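Long-range contact in poly-beta-hydroxybuterate polymerase (Cupriavidus necator, PDB 5T6O), which probably acts as an acyltransferase that joins hydroxybutyryl units into polyhydroxybutyrate, this chain being its alpha/beta hydrolase-fold catalytic domain: residues Pro45-Pro57 with Asp221-Pro233. The protein carries 1 engineered substitution. Sequence-based numbering, arbitrary orientation.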
ATOM      1  N   PRO A  45      19.813 -10.265  19.118  1.00 24.81           N
ATOM      2  CA  PRO A  45      19.848  -8.795  19.132  1.00 24.21           C
ATOM      3  C   PRO A  45      20.350  -8.265  20.467  1.00 24.11           C
ATOM      4  O   PRO A  45      20.208  -8.909  21.510  1.00 23.63           O
ATOM      5  CB  PRO A  45      18.380  -8.404  18.909  1.00 21.98           C
ATOM      6  CG  PRO A  45      17.593  -9.620  19.421  1.00 24.71           C
ATOM      7  CD  PRO A  45      18.438 -10.787  18.986  1.00 26.86           C
ATOM      8  N   CYS A  46      20.943  -7.074  20.425  1.00 23.25           N
ATOM      9  CA  CYS A  46      21.229  -6.323  21.646  1.00 24.01           C
ATOM     10  C   CYS A  46      20.184  -5.244  21.901  1.00 24.84           C
ATOM     11  O   CYS A  46      20.316  -4.471  22.860  1.00 24.06           O
ATOM     12  CB  CYS A  46      22.629  -5.713  21.582  1.00 24.11           C
ATOM     13  SG  CYS A  46      22.923  -4.671  20.111  1.00 27.38           S
ATOM     14  N   ILE A  47      19.162  -5.188  21.053  1.00 25.17           N
ATOM     15  CA  ILE A  47      17.924  -4.458  21.298  1.00 21.80           C
ATOM     16  C   ILE A  47      16.952  -5.446  21.937  1.00 23.82           C
ATOM     17  O   ILE A  47      16.580  -6.438  21.311  1.00 23.71           O
ATOM     18  CB  ILE A  47      17.382  -3.878  19.980  1.00 26.79           C
ATOM     19  CG1 ILE A  47      18.379  -2.833  19.445  1.00 23.94           C
ATOM     20  CG2 ILE A  47      15.975  -3.319  20.148  1.00 23.44           C
ATOM     21  CD1 ILE A  47      18.137  -2.411  17.991  1.00 23.30           C
ATOM     22  N   ASN A  48      16.550  -5.184  23.188  1.00 22.38           N
ATOM     23  CA  ASN A  48      16.067  -6.206  24.121  1.00 21.23           C
ATOM     24  C   ASN A  48      17.116  -7.304  24.316  1.00 23.83           C
ATOM     25  O   ASN A  48      18.244  -7.193  23.822  1.00 25.44           O
ATOM     26  CB  ASN A  48      14.725  -6.813  23.687  1.00 21.88           C
ATOM     27  CG  ASN A  48      13.566  -5.852  23.885  1.00 26.84           C
ATOM     28  OD1 ASN A  48      13.398  -5.259  24.962  1.00 30.46           O
ATOM     29  ND2 ASN A  48      12.771  -5.686  22.853  1.00 20.62           N
ATOM     30  N   LYS A  49      16.772  -8.353  25.052  1.00 21.41           N
ATOM     31  CA  LYS A  49      17.755  -9.346  25.468  1.00 20.59           C
ATOM     32  C   LYS A  49      17.590 -10.663  24.719  1.00 21.26           C
ATOM     33  O   LYS A  49      16.606 -10.898  24.017  1.00 23.78           O
ATOM     34  CB  LYS A  49      17.660  -9.575  26.979  1.00 20.87           C
ATOM     35  CG  LYS A  49      18.036  -8.303  27.753  1.00 24.15           C
ATOM     36  CD  LYS A  49      17.639  -8.406  29.211  1.00 22.36           C
ATOM     37  CE  LYS A  49      18.006  -7.116  29.948  1.00 24.42           C
ATOM     38  NZ  LYS A  49      17.707  -7.273  31.402  1.00 24.65           N
ATOM     39  N   TYR A  50      18.579 -11.546  24.905  1.00 22.71           N
ATOM     40  CA  TYR A  50      18.688 -12.730  24.049  1.00 26.43           C
ATOM     41  C   TYR A  50      17.538 -13.709  24.219  1.00 26.47           C
ATOM     42  O   TYR A  50      17.279 -14.500  23.302  1.00 25.82           O
ATOM     43  CB  TYR A  50      19.999 -13.471  24.323  1.00 26.54           C
ATOM     44  CG  TYR A  50      19.998 -14.364  25.550  1.00 26.30           C
ATOM     45  CD1 TYR A  50      19.486 -15.667  25.499  1.00 25.56           C
ATOM     46  CD2 TYR A  50      20.533 -13.919  26.752  1.00 27.15           C
ATOM     47  CE1 TYR A  50      19.482 -16.473  26.615  1.00 25.67           C
ATOM     48  CE2 TYR A  50      20.543 -14.724  27.870  1.00 27.65           C
ATOM     49  CZ  TYR A  50      20.019 -16.004  27.791  1.00 24.67           C
ATOM     50  OH  TYR A  50      20.041 -16.801  28.906  1.00 26.26           O
ATOM     51  N   TYR A  51      16.871 -13.705  25.373  1.00 25.27           N
ATOM     52  CA  TYR A  51      16.062 -14.853  25.758  1.00 23.80           C
ATOM     53  C   TYR A  51      14.738 -14.936  25.010  1.00 22.37           C
ATOM     54  O   TYR A  51      13.967 -15.871  25.261  1.00 23.96           O
ATOM     55  CB  TYR A  51      15.831 -14.855  27.271  1.00 23.10           C
ATOM     56  CG  TYR A  51      15.080 -13.671  27.833  1.00 24.57           C
ATOM     57  CD1 TYR A  51      13.684 -13.660  27.859  1.00 25.73           C
ATOM     58  CD2 TYR A  51      15.758 -12.604  28.414  1.00 21.86           C
ATOM     59  CE1 TYR A  51      12.992 -12.597  28.392  1.00 24.61           C
ATOM     60  CE2 TYR A  51      15.060 -11.527  28.965  1.00 21.37           C
ATOM     61  CZ  TYR A  51      13.683 -11.533  28.946  1.00 25.10           C
ATOM     62  OH  TYR A  51      12.981 -10.476  29.476  1.00 27.25           O
ATOM     63  N   ILE A  52      14.466 -14.015  24.076  1.00 22.67           N
ATOM     64  CA  ILE A  52      13.429 -14.308  23.089  1.00 21.65           C
ATOM     65  C   ILE A  52      13.738 -15.632  22.392  1.00 24.50           C
ATOM     66  O   ILE A  52      12.823 -16.342  21.961  1.00 25.26           O
ATOM     67  CB  ILE A  52      13.288 -13.146  22.072  1.00 25.36           C
ATOM     68  CG1 ILE A  52      12.049 -13.341  21.181  1.00 26.65           C
ATOM     69  CG2 ILE A  52      14.548 -13.019  21.198  1.00 24.85           C
ATOM     70  CD1 ILE A  52      10.759 -13.510  21.947  1.00 24.21           C
ATOM     71  N   LEU A  53      15.017 -16.006  22.317  1.00 22.89           N
ATOM     72  CA  LEU A  53      15.438 -17.268  21.708  1.00 22.72           C
ATOM     73  C   LEU A  53      15.437 -18.434  22.684  1.00 23.61           C
ATOM     74  O   LEU A  53      15.667 -19.567  22.258  1.00 23.25           O
ATOM     75  CB  LEU A  53      16.844 -17.128  21.117  1.00 24.74           C
ATOM     76  CG  LEU A  53      16.978 -16.054  20.039  1.00 28.07           C
ATOM     77  CD1 LEU A  53      18.390 -16.008  19.522  1.00 29.62           C
ATOM     78  CD2 LEU A  53      15.993 -16.350  18.905  1.00 26.69           C
ATOM     79  N   ASP A  54      15.210 -18.186  23.974  1.00 22.87           N
ATOM     80  CA  ASP A  54      15.123 -19.252  24.983  1.00 22.44           C
ATOM     81  C   ASP A  54      14.018 -18.868  25.966  1.00 27.10           C
ATOM     82  O   ASP A  54      14.227 -18.749  27.164  1.00 26.79           O
ATOM     83  CB  ASP A  54      16.461 -19.451  25.701  1.00 22.46           C
ATOM     84  CG  ASP A  54      16.409 -20.570  26.751  1.00 28.84           C
ATOM     85  OD1 ASP A  54      15.641 -21.529  26.557  1.00 26.87           O
ATOM     86  OD2 ASP A  54      17.129 -20.485  27.774  1.00 27.14           O
ATOM     87  N   LEU A  55      12.816 -18.630  25.433  1.00 24.39           N
ATOM     88  CA  LEU A  55      11.791 -17.937  26.208  1.00 27.55           C
ATOM     89  C   LEU A  55      11.245 -18.830  27.315  1.00 33.88           C
ATOM     90  O   LEU A  55      11.747 -18.800  28.440  1.00 38.33           O
ATOM     91  CB  LEU A  55      10.682 -17.431  25.268  1.00 25.15           C
ATOM     92  CG  LEU A  55       9.684 -16.436  25.871  1.00 29.36           C
ATOM     93  CD1 LEU A  55      10.386 -15.263  26.570  1.00 29.63           C
ATOM     94  CD2 LEU A  55       8.729 -15.920  24.791  1.00 30.66           C
ATOM     95  N   GLN A  56      10.248 -19.636  27.030  1.00 36.02           N
ATOM     96  CA  GLN A  56       9.883 -20.681  27.970  1.00 32.53           C
ATOM     97  C   GLN A  56      10.274 -22.037  27.390  1.00 34.46           C
ATOM     98  O   GLN A  56      10.586 -22.137  26.199  1.00 32.19           O
ATOM     99  CB  GLN A  56       8.382 -20.623  28.282  1.00 37.65           C
ATOM    100  CG  GLN A  56       7.964 -19.285  28.882  1.00 38.05           C
ATOM    101  CD  GLN A  56       6.510 -19.251  29.274  1.00 36.62           C
ATOM    102  OE1 GLN A  56       5.731 -18.466  28.740  1.00 45.66           O
ATOM    103  NE2 GLN A  56       6.130 -20.106  30.222  1.00 39.26           N
ATOM    104  N   PRO A  57      10.331 -23.093  28.207  1.00 33.53           N
ATOM    105  CA  PRO A  57      10.823 -24.374  27.680  1.00 27.75           C
ATOM    106  C   PRO A  57      10.096 -24.856  26.430  1.00 33.70           C
ATOM    107  O   PRO A  57      10.750 -25.328  25.493  1.00 33.97           O
ATOM    108  CB  PRO A  57      10.619 -25.324  28.864  1.00 30.87           C
ATOM    109  CG  PRO A  57      10.868 -24.444  30.044  1.00 32.13           C
ATOM    110  CD  PRO A  57      10.243 -23.112  29.680  1.00 35.52           C
ATOM    111  N   ASP A 221       4.249 -13.137  27.704  1.00 28.70           N
ATOM    112  CA  ASP A 221       5.694 -13.340  27.772  1.00 29.55           C
ATOM    113  C   ASP A 221       6.411 -12.527  26.702  1.00 29.54           C
ATOM    114  O   ASP A 221       7.526 -12.040  26.940  1.00 25.17           O
ATOM    115  CB  ASP A 221       6.065 -14.831  27.700  1.00 32.47           C
ATOM    116  CG  ASP A 221       5.509 -15.554  26.475  1.00 32.80           C
ATOM    117  OD1 ASP A 221       4.892 -14.929  25.592  1.00 30.93           O
ATOM    118  OD2 ASP A 221       5.718 -16.785  26.392  1.00 31.82           O
ATOM    119  N   LEU A 222       5.780 -12.326  25.541  1.00 25.26           N
ATOM    120  CA  LEU A 222       6.326 -11.384  24.570  1.00 26.07           C
ATOM    121  C   LEU A 222       6.404  -9.985  25.164  1.00 27.82           C
ATOM    122  O   LEU A 222       7.421  -9.300  25.029  1.00 25.86           O
ATOM    123  CB  LEU A 222       5.483 -11.383  23.289  1.00 24.70           C
ATOM    124  CG  LEU A 222       5.937 -10.532  22.097  1.00 24.96           C
ATOM    125  CD1 LEU A 222       5.286 -11.075  20.834  1.00 28.37           C
ATOM    126  CD2 LEU A 222       5.546  -9.079  22.266  1.00 29.01           C
ATOM    127  N   LEU A 223       5.328  -9.535  25.810  1.00 25.57           N
ATOM    128  CA  LEU A 223       5.328  -8.184  26.368  1.00 26.43           C
ATOM    129  C   LEU A 223       6.368  -8.048  27.479  1.00 29.14           C
ATOM    130  O   LEU A 223       7.015  -7.003  27.615  1.00 26.92           O
ATOM    131  CB  LEU A 223       3.930  -7.832  26.874  1.00 29.65           C
ATOM    132  CG  LEU A 223       2.854  -7.737  25.774  1.00 30.98           C
ATOM    133  CD1 LEU A 223       1.482  -7.469  26.377  1.00 37.67           C
ATOM    134  CD2 LEU A 223       3.226  -6.656  24.805  1.00 28.33           C
ATOM    135  N   PHE A 224       6.549  -9.097  28.277  1.00 24.71           N
ATOM    136  CA  PHE A 224       7.591  -9.068  29.300  1.00 27.45           C
ATOM    137  C   PHE A 224       8.970  -8.902  28.678  1.00 24.08           C
ATOM    138  O   PHE A 224       9.758  -8.045  29.102  1.00 25.52           O
ATOM    139  CB  PHE A 224       7.534 -10.339  30.148  1.00 28.42           C
ATOM    140  CG  PHE A 224       8.726 -10.517  31.044  1.00 28.45           C
ATOM    141  CD1 PHE A 224       8.832  -9.800  32.231  1.00 32.67           C
ATOM    142  CD2 PHE A 224       9.740 -11.407  30.706  1.00 28.73           C
ATOM    143  CE1 PHE A 224       9.926  -9.956  33.055  1.00 30.12           C
ATOM    144  CE2 PHE A 224      10.841 -11.568  31.537  1.00 28.50           C
ATOM    145  CZ  PHE A 224      10.924 -10.847  32.717  1.00 29.91           C
ATOM    146  N   TRP A 225       9.281  -9.720  27.665  1.00 25.62           N
ATOM    147  CA  TRP A 225      10.557  -9.600  26.965  1.00 27.41           C
ATOM    148  C   TRP A 225      10.719  -8.217  26.351  1.00 23.77           C
ATOM    149  O   TRP A 225      11.755  -7.566  26.520  1.00 26.44           O
ATOM    150  CB  TRP A 225      10.663 -10.671  25.879  1.00 24.31           C
ATOM    151  CG  TRP A 225      11.788 -10.428  24.928  1.00 24.40           C
ATOM    152  CD1 TRP A 225      13.132 -10.590  25.185  1.00 23.43           C
ATOM    153  CD2 TRP A 225      11.690  -9.971  23.571  1.00 25.05           C
ATOM    154  NE1 TRP A 225      13.863 -10.245  24.069  1.00 21.95           N
ATOM    155  CE2 TRP A 225      13.004  -9.878  23.066  1.00 21.96           C
ATOM    156  CE3 TRP A 225      10.609  -9.637  22.728  1.00 26.82           C
ATOM    157  CZ2 TRP A 225      13.276  -9.486  21.753  1.00 21.12           C
ATOM    158  CZ3 TRP A 225      10.880  -9.228  21.428  1.00 23.18           C
ATOM    159  CH2 TRP A 225      12.205  -9.162  20.951  1.00 25.87           C
ATOM    160  N   ASN A 226       9.699  -7.745  25.639  1.00 20.76           N
ATOM    161  CA  ASN A 226       9.818  -6.426  25.029  1.00 23.80           C
ATOM    162  C   ASN A 226       9.979  -5.338  26.081  1.00 24.74           C
ATOM    163  O   ASN A 226      10.673  -4.344  25.841  1.00 24.51           O
ATOM    164  CB  ASN A 226       8.597  -6.143  24.155  1.00 22.80           C
ATOM    165  CG  ASN A 226       8.709  -4.836  23.420  1.00 23.08           C
ATOM    166  OD1 ASN A 226       9.431  -4.734  22.427  1.00 23.97           O
ATOM    167  ND2 ASN A 226       7.977  -3.827  23.888  1.00 27.10           N
ATOM    168  N   GLY A 227       9.337  -5.496  27.237  1.00 24.01           N
ATOM    169  CA  GLY A 227       9.423  -4.498  28.291  1.00 25.23           C
ATOM    170  C   GLY A 227      10.721  -4.509  29.059  1.00 31.24           C
ATOM    171  O   GLY A 227      11.019  -3.546  29.769  1.00 30.66           O
ATOM    172  N   ASP A 228      11.492  -5.586  28.921  1.00 24.93           N
ATOM    173  CA  ASP A 228      12.793  -5.769  29.572  1.00 24.06           C
ATOM    174  C   ASP A 228      13.827  -5.057  28.687  1.00 30.31           C
ATOM    175  O   ASP A 228      14.544  -5.654  27.882  1.00 26.64           O
ATOM    176  CB  ASP A 228      13.065  -7.260  29.745  1.00 26.73           C
ATOM    177  CG  ASP A 228      14.241  -7.564  30.661  1.00 29.14           C
ATOM    178  OD1 ASP A 228      14.913  -6.626  31.130  1.00 26.55           O
ATOM    179  OD2 ASP A 228      14.489  -8.772  30.904  1.00 23.88           O
ATOM    180  N   ALA A 229      13.868  -3.733  28.810  1.00 27.59           N
ATOM    181  CA  ALA A 229      14.551  -2.920  27.807  1.00 26.84           C
ATOM    182  C   ALA A 229      16.069  -2.940  27.992  1.00 22.24           C
ATOM    183  O   ALA A 229      16.591  -3.228  29.066  1.00 21.78           O
ATOM    184  CB  ALA A 229      14.054  -1.473  27.863  1.00 31.09           C
ATOM    185  N   THR A 230      16.785  -2.635  26.910  1.00 23.52           N
ATOM    186  CA  THR A 230      18.234  -2.565  26.959  1.00 23.97           C
ATOM    187  C   THR A 230      18.683  -1.163  26.583  1.00 26.49           C
ATOM    188  O   THR A 230      17.979  -0.443  25.875  1.00 29.09           O
ATOM    189  CB  THR A 230      18.880  -3.597  26.036  1.00 22.64           C
ATOM    190  OG1 THR A 230      18.409  -3.402  24.692  1.00 24.12           O
ATOM    191  CG2 THR A 230      18.522  -5.011  26.526  1.00 22.66           C
ATOM    192  N   ASN A 231      19.850  -0.778  27.082  1.00 22.19           N
ATOM    193  CA  ASN A 231      20.456   0.494  26.705  1.00 21.55           C
ATOM    194  C   ASN A 231      21.324   0.325  25.473  1.00 27.85           C
ATOM    195  O   ASN A 231      22.044  -0.666  25.341  1.00 26.60           O
ATOM    196  CB  ASN A 231      21.316   1.053  27.834  1.00 22.69           C
ATOM    197  CG  ASN A 231      20.490   1.572  28.987  1.00 24.30           C
ATOM    198  OD1 ASN A 231      19.454   2.208  28.780  1.00 29.42           O
ATOM    199  ND2 ASN A 231      20.935   1.286  30.211  1.00 26.45           N
ATOM    200  N   LEU A 232      21.284   1.326  24.592  1.00 24.93           N
ATOM    201  CA  LEU A 232      22.208   1.378  23.472  1.00 23.12           C
ATOM    202  C   LEU A 232      23.197   2.503  23.708  1.00 22.86           C
ATOM    203  O   LEU A 232      22.772   3.619  24.018  1.00 25.20           O
ATOM    204  CB  LEU A 232      21.476   1.621  22.151  1.00 20.54           C
ATOM    205  CG  LEU A 232      20.421   0.604  21.699  1.00 26.92           C
ATOM    206  CD1 LEU A 232      19.851   1.017  20.343  1.00 26.81           C
ATOM    207  CD2 LEU A 232      21.027  -0.815  21.636  1.00 25.21           C
ATOM    208  N   PRO A 233      24.498   2.265  23.573  1.00 22.29           N
ATOM    209  CA  PRO A 233      25.457   3.373  23.672  1.00 26.10           C
ATOM    210  C   PRO A 233      25.220   4.377  22.553  1.00 22.28           C
ATOM    211  O   PRO A 233      24.852   4.015  21.436  1.00 22.70           O
ATOM    212  CB  PRO A 233      26.822   2.683  23.532  1.00 28.04           C
ATOM    213  CG  PRO A 233      26.517   1.191  23.830  1.00 24.30           C
ATOM    214  CD  PRO A 233      25.156   0.981  23.269  1.00 21.46           C
TER
HETATM  215  O   HOH W   1      22.153  -3.332  24.618  1.00 25.45           O
HETATM  216  O   HOH W   2      14.600  -8.136  26.776  1.00 25.80           O
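The indole of Trp225 is sandwiched between Ile52 and Asn48. On one face sits Ile52 CB, 3.4 Å from Trp225 CE2, in a CH-pi contact with the five-membered ring. On the opposite face lies Asn48 CB, 3.6 Å from Trp225 NE1. The edge carries the polar contact: Trp225 NE1 donates to Lys49 O at 2.8 Å, with the N-H pointing nearly straight at the oxygen (160°). CG of Trp225 is anti to its backbone N (chi1 167°), which carries the indole off the helix into the 45-57 loop. The same indole turns its edge to the face of Tyr51, a T-shaped pair with planes at 81°. At the Tyr51 edge, Tyr51 OH donates to Asp228 OD2 (2.7 Å), which accepts through its anti lone pair, on the side away from OD1.

The 45-57 loop follows strand 40-43 of the central alpha/beta hydrolase sheet. Helix 220-227 and strand 230-233 belong to the long insertion between core strands 140-146 and 272-277. Such insertions commonly form the cap in this fold, so the contact probably joins cap to core.

Asp228, just past the helix end, is the centre of an inverse gamma turn. Its OD1 forms a salt bridge with Lys49 NZ (2.9 Å). The extended lysine also donates to Val385 O and Ala387 O near the C-terminus. Its CG packs against Thr230 CG2 at 3.5 Å. Thr230 OG1 donates to Cys46 O (2.9 Å) and takes a weak bond from Asn48 N. One water links Lys49 N to Trp225 O and Asp228 O; a second joins Cys46 O to Asn231 O.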